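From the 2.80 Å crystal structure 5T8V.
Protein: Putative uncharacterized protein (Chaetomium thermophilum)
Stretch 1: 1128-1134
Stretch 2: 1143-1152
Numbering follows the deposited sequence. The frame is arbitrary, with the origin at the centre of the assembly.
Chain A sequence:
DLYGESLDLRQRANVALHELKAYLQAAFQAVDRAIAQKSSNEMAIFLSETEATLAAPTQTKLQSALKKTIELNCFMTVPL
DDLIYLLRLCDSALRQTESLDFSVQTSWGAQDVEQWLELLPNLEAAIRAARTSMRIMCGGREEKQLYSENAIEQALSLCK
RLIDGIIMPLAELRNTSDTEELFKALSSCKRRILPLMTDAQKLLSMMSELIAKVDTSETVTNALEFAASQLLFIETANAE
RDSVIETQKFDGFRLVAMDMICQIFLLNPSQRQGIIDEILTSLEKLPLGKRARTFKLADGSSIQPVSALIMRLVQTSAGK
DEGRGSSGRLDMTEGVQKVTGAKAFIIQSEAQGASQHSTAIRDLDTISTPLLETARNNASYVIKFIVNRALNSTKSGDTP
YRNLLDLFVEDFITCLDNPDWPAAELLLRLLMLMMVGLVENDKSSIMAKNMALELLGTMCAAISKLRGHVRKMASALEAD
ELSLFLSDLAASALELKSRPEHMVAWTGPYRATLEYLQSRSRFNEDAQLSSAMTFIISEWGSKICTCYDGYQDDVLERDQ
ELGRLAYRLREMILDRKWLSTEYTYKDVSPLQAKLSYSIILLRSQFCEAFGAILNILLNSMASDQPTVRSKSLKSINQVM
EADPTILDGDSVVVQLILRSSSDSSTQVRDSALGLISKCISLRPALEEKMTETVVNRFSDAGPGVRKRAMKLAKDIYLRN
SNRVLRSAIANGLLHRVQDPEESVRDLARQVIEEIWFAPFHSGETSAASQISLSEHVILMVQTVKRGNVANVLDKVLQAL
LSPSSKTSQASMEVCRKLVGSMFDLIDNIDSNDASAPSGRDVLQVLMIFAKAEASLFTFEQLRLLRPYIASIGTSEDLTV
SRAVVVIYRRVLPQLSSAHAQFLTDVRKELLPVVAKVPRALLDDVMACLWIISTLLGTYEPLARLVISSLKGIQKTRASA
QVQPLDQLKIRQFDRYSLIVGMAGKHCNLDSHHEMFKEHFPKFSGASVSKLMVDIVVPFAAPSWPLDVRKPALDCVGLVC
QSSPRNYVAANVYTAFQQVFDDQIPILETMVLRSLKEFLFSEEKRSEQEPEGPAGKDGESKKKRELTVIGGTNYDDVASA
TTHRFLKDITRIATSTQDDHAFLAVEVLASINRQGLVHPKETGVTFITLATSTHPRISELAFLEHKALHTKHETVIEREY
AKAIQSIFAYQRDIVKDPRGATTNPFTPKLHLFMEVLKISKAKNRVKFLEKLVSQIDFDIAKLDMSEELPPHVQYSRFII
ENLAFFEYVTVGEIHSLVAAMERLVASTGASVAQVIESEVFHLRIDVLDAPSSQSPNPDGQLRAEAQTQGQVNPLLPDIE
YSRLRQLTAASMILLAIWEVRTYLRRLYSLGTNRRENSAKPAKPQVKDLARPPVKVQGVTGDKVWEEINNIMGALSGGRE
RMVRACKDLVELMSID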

ATOM      1  N   ASP A1128      42.243  22.139 -28.044  1.00 56.62           N
ATOM      2  CA  ASP A1128      42.833  21.841 -26.744  1.00 54.84           C
ATOM      3  C   ASP A1128      41.758  21.573 -25.698  1.00 52.40           C
ATOM      4  O   ASP A1128      41.836  20.589 -24.950  1.00 51.65           O
ATOM      5  CB  ASP A1128      43.734  22.993 -26.304  1.00 54.99           C
ATOM      6  CG  ASP A1128      44.838  23.279 -27.300  1.00 57.97           C
ATOM      7  OD1 ASP A1128      45.902  22.633 -27.207  1.00 59.27           O
ATOM      8  OD2 ASP A1128      44.639  24.147 -28.177  1.00 59.35           O
ATOM      9  N   ILE A1129      40.740  22.434 -25.631  1.00 49.75           N
ATOM     10  CA  ILE A1129      39.697  22.238 -24.629  1.00 48.30           C
ATOM     11  C   ILE A1129      38.990  20.912 -24.866  1.00 48.36           C
ATOM     12  O   ILE A1129      38.662  20.185 -23.918  1.00 48.24           O
ATOM     13  CB  ILE A1129      38.702  23.414 -24.626  1.00 48.01           C
ATOM     14  CG1 ILE A1129      39.426  24.765 -24.586  1.00 47.86           C
ATOM     15  CG2 ILE A1129      37.813  23.321 -23.397  1.00 47.44           C
ATOM     16  CD1 ILE A1129      38.529  25.944 -24.898  1.00 47.54           C
ATOM     17  N   THR A1130      38.755  20.569 -26.134  1.00 40.74           N
ATOM     18  CA  THR A1130      38.198  19.259 -26.461  1.00 41.05           C
ATOM     19  C   THR A1130      39.093  18.145 -25.932  1.00 41.52           C
ATOM     20  O   THR A1130      38.619  17.213 -25.274  1.00 41.02           O
ATOM     21  CB  THR A1130      38.017  19.130 -27.977  1.00 42.53           C
ATOM     22  OG1 THR A1130      37.094  20.124 -28.442  1.00 42.34           O
ATOM     23  CG2 THR A1130      37.491  17.742 -28.351  1.00 42.56           C
ATOM     24  N   ARG A1131      40.396  18.226 -26.214  1.00 47.97           N
ATOM     25  CA  ARG A1131      41.328  17.217 -25.720  1.00 49.38           C
ATOM     26  C   ARG A1131      41.187  17.032 -24.215  1.00 48.88           C
ATOM     27  O   ARG A1131      41.059  15.905 -23.725  1.00 49.40           O
ATOM     28  CB  ARG A1131      42.763  17.605 -26.077  1.00 51.26           C
ATOM     29  CG  ARG A1131      43.816  16.620 -25.572  1.00 52.99           C
ATOM     30  CD  ARG A1131      45.226  17.134 -25.797  1.00 55.28           C
ATOM     31  NE  ARG A1131      45.438  18.439 -25.174  1.00 55.63           N
ATOM     32  CZ  ARG A1131      45.593  18.634 -23.867  1.00 55.44           C
ATOM     33  NH1 ARG A1131      45.554  17.606 -23.024  1.00 55.38           N
ATOM     34  NH2 ARG A1131      45.782  19.860 -23.397  1.00 54.39           N
ATOM     35  N   ILE A1132      41.212  18.134 -23.461  1.00 43.29           N
ATOM     36  CA  ILE A1132      41.091  18.031 -22.009  1.00 42.93           C
ATOM     37  C   ILE A1132      39.759  17.394 -21.630  1.00 42.67           C
ATOM     38  O   ILE A1132      39.674  16.623 -20.666  1.00 42.22           O
ATOM     39  CB  ILE A1132      41.263  19.417 -21.357  1.00 41.66           C
ATOM     40  CG1 ILE A1132      42.683  19.938 -21.596  1.00 43.43           C
ATOM     41  CG2 ILE A1132      40.975  19.349 -19.857  1.00 39.64           C
ATOM     42  CD1 ILE A1132      42.893  21.382 -21.182  1.00 43.20           C
ATOM     43  N   ALA A1133      38.701  17.700 -22.384  1.00 59.26           N
ATOM     44  CA  ALA A1133      37.374  17.209 -22.024  1.00 57.57           C
ATOM     45  C   ALA A1133      37.226  15.714 -22.276  1.00 59.77           C
ATOM     46  O   ALA A1133      36.470  15.042 -21.564  1.00 58.42           O
ATOM     47  CB  ALA A1133      36.305  17.981 -22.797  1.00 56.49           C
ATOM     48  N   THR A1134      37.933  15.171 -23.268  1.00 47.40           N
ATOM     49  CA  THR A1134      37.737  13.793 -23.699  1.00 49.28           C
ATOM     50  C   THR A1134      38.932  12.897 -23.379  1.00 52.02           C
ATOM     51  O   THR A1134      39.044  11.802 -23.938  1.00 54.07           O
ATOM     52  CB  THR A1134      37.441  13.749 -25.199  1.00 50.32           C
ATOM     53  OG1 THR A1134      38.570  14.249 -25.929  1.00 51.19           O
ATOM     54  CG2 THR A1134      36.214  14.590 -25.528  1.00 49.52           C
ATOM     55  N   LEU A1143      35.375  20.409 -16.007  1.00 37.83           N
ATOM     56  CA  LEU A1143      35.553  21.832 -16.267  1.00 37.29           C
ATOM     57  C   LEU A1143      35.666  22.090 -17.763  1.00 37.58           C
ATOM     58  O   LEU A1143      35.020  23.001 -18.302  1.00 37.66           O
ATOM     59  CB  LEU A1143      36.792  22.346 -15.531  1.00 37.65           C
ATOM     60  CG  LEU A1143      37.127  23.831 -15.695  1.00 38.14           C
ATOM     61  CD1 LEU A1143      36.010  24.706 -15.160  1.00 37.58           C
ATOM     62  CD2 LEU A1143      38.438  24.158 -14.999  1.00 38.46           C
ATOM     63  N   ALA A1144      36.472  21.281 -18.457  1.00 47.19           N
ATOM     64  CA  ALA A1144      36.609  21.449 -19.902  1.00 48.42           C
ATOM     65  C   ALA A1144      35.254  21.354 -20.599  1.00 49.24           C
ATOM     66  O   ALA A1144      34.857  22.260 -21.343  1.00 50.69           O
ATOM     67  CB  ALA A1144      37.579  20.410 -20.461  1.00 49.55           C
ATOM     68  N   VAL A1145      34.525  20.256 -20.373  1.00 43.99           N
ATOM     69  CA  VAL A1145      33.211  20.106 -20.989  1.00 44.60           C
ATOM     70  C   VAL A1145      32.259  21.189 -20.517  1.00 44.03           C
ATOM     71  O   VAL A1145      31.290  21.505 -21.212  1.00 44.94           O
ATOM     72  CB  VAL A1145      32.618  18.708 -20.702  1.00 45.07           C
ATOM     73  CG1 VAL A1145      32.456  18.496 -19.225  1.00 45.08           C
ATOM     74  CG2 VAL A1145      31.279  18.529 -21.410  1.00 45.60           C
ATOM     75  N   GLU A1146      32.497  21.757 -19.336  1.00 45.42           N
ATOM     76  CA  GLU A1146      31.667  22.863 -18.877  1.00 46.28           C
ATOM     77  C   GLU A1146      31.936  24.118 -19.693  1.00 47.10           C
ATOM     78  O   GLU A1146      31.048  24.968 -19.835  1.00 47.70           O
ATOM     79  CB  GLU A1146      31.911  23.122 -17.391  1.00 46.87           C
ATOM     80  CG  GLU A1146      30.862  23.995 -16.728  1.00 48.22           C
ATOM     81  CD  GLU A1146      31.030  24.056 -15.223  1.00 49.36           C
ATOM     82  OE1 GLU A1146      31.924  23.360 -14.697  1.00 48.99           O
ATOM     83  OE2 GLU A1146      30.271  24.799 -14.568  1.00 50.86           O
ATOM     84  N   VAL A1147      33.148  24.251 -20.235  1.00 47.07           N
ATOM     85  CA  VAL A1147      33.430  25.331 -21.176  1.00 46.35           C
ATOM     86  C   VAL A1147      32.830  25.025 -22.544  1.00 46.96           C
ATOM     87  O   VAL A1147      32.216  25.896 -23.172  1.00 48.07           O
ATOM     88  CB  VAL A1147      34.948  25.571 -21.259  1.00 45.84           C
ATOM     89  CG1 VAL A1147      35.297  26.506 -22.417  1.00 46.75           C
ATOM     90  CG2 VAL A1147      35.458  26.148 -19.948  1.00 44.68           C
ATOM     91  N   LEU A1148      32.993  23.790 -23.029  1.00 44.26           N
ATOM     92  CA  LEU A1148      32.471  23.448 -24.351  1.00 45.34           C
ATOM     93  C   LEU A1148      30.954  23.550 -24.395  1.00 44.34           C
ATOM     94  O   LEU A1148      30.381  23.939 -25.418  1.00 44.87           O
ATOM     95  CB  LEU A1148      32.914  22.043 -24.757  1.00 46.75           C
ATOM     96  CG  LEU A1148      34.075  22.025 -25.749  1.00 48.23           C
ATOM     97  CD1 LEU A1148      35.275  22.697 -25.126  1.00 48.92           C
ATOM     98  CD2 LEU A1148      34.412  20.601 -26.159  1.00 47.90           C
ATOM     99  N   ALA A1149      30.281  23.187 -23.301  1.00 38.14           N
ATOM    100  CA  ALA A1149      28.829  23.303 -23.263  1.00 39.13           C
ATOM    101  C   ALA A1149      28.399  24.743 -23.484  1.00 40.21           C
ATOM    102  O   ALA A1149      27.450  25.007 -24.227  1.00 41.60           O
ATOM    103  CB  ALA A1149      28.294  22.776 -21.932  1.00 39.09           C
ATOM    104  N   SER A1150      29.096  25.693 -22.857  1.00 44.43           N
ATOM    105  CA  SER A1150      28.804  27.102 -23.091  1.00 45.69           C
ATOM    106  C   SER A1150      29.103  27.485 -24.536  1.00 46.91           C
ATOM    107  O   SER A1150      28.265  28.088 -25.220  1.00 48.74           O
ATOM    108  CB  SER A1150      29.614  27.967 -22.123  1.00 45.08           C
ATOM    109  OG  SER A1150      29.384  29.345 -22.351  1.00 46.24           O
ATOM    110  N   ILE A1151      30.299  27.133 -25.019  1.00 40.57           N
ATOM    111  CA  ILE A1151      30.673  27.427 -26.401  1.00 42.79           C
ATOM    112  C   ILE A1151      29.581  26.972 -27.358  1.00 45.09           C
ATOM    113  O   ILE A1151      29.279  27.648 -28.349  1.00 47.05           O
ATOM    114  CB  ILE A1151      32.027  26.768 -26.735  1.00 41.61           C
ATOM    115  CG1 ILE A1151      33.156  27.472 -25.973  1.00 39.95           C
ATOM    116  CG2 ILE A1151      32.292  26.791 -28.248  1.00 43.17           C
ATOM    117  CD1 ILE A1151      34.508  26.798 -26.097  1.00 39.05           C
ATOM    118  N   ASN A1152      28.967  25.822 -27.076  1.00 53.42           N
ATOM    119  CA  ASN A1152      27.968  25.265 -27.980  1.00 55.25           C
ATOM    120  C   ASN A1152      26.607  25.927 -27.789  1.00 55.51           C
ATOM    121  O   ASN A1152      25.909  26.205 -28.771  1.00 55.98           O
ATOM    122  CB  ASN A1152      27.866  23.753 -27.768  1.00 55.36           C
ATOM    123  CG  ASN A1152      26.966  23.081 -28.783  1.00 56.05           C
ATOM    124  OD1 ASN A1152      27.343  22.903 -29.942  1.00 56.63           O
ATOM    125  ND2 ASN A1152      25.771  22.692 -28.350  1.00 55.42           N
TER

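Both stretches are helical: residues 1128-1133 belong to a helix that begins earlier in the chain, and 1143-1152 lie within a second that continues in both directions. Their axes approach to 8.1 Å, and their N-to-C directions differ by 133°, so the helices run roughly antiparallel. The nearest CA atoms across the contact are Ala 1133 CA and Ala 1144 CA, 4.8 Å apart. The first helix keeps its i to i+4 pattern here, with Ala 1133 N donating to Ile 1129 O at 2.9 Å. Thr 1134, at phi/psi -112/17, is the first residue to leave helical values, yet Thr 1134 OG1 still donates a hydrogen bond to Thr 1130 O (3.0 Å).

No hydrogen bond crosses the interface; the contact is made by packing, and 319 Å² is buried over both sides. At the close point, Ala 1133 CB and Ala 1144 CB are 3.6 Å apart, and both CA-to-CB bonds point toward the opposing stretch. The Ala 1144 methyl packs against the backbone of the first helix: Ala 1144 CB lies 3.5 Å from Ala 1133 N and 3.6 Å from Ile 1129 O. The CA-to-CB bond of Ile 1132 points sideways, and Ile 1132 CG2 lies 3.6 Å from Ala 1144 CB.

Ile 1129 acts as a knob in a hole formed by Ala 1144, Val 1147, Leu 1148 and Ile 1151. Ile 1129 CD1 lies 4.1 Å from Val 1147 CG1 and 4.3 Å from Ile 1151 CD1, and Ile 1129 CG2 is 3.1 Å from Leu 1148 CD1. That last separation is short for two methyl carbons, and Leu 1148 has an off-well chi1 of -102°; at 2.80 Å resolution, the exact distance merits caution. Thr 1130 points its CA-to-CB bond away, but its OG1 still reaches within 3.6 Å of Leu 1148 CD2.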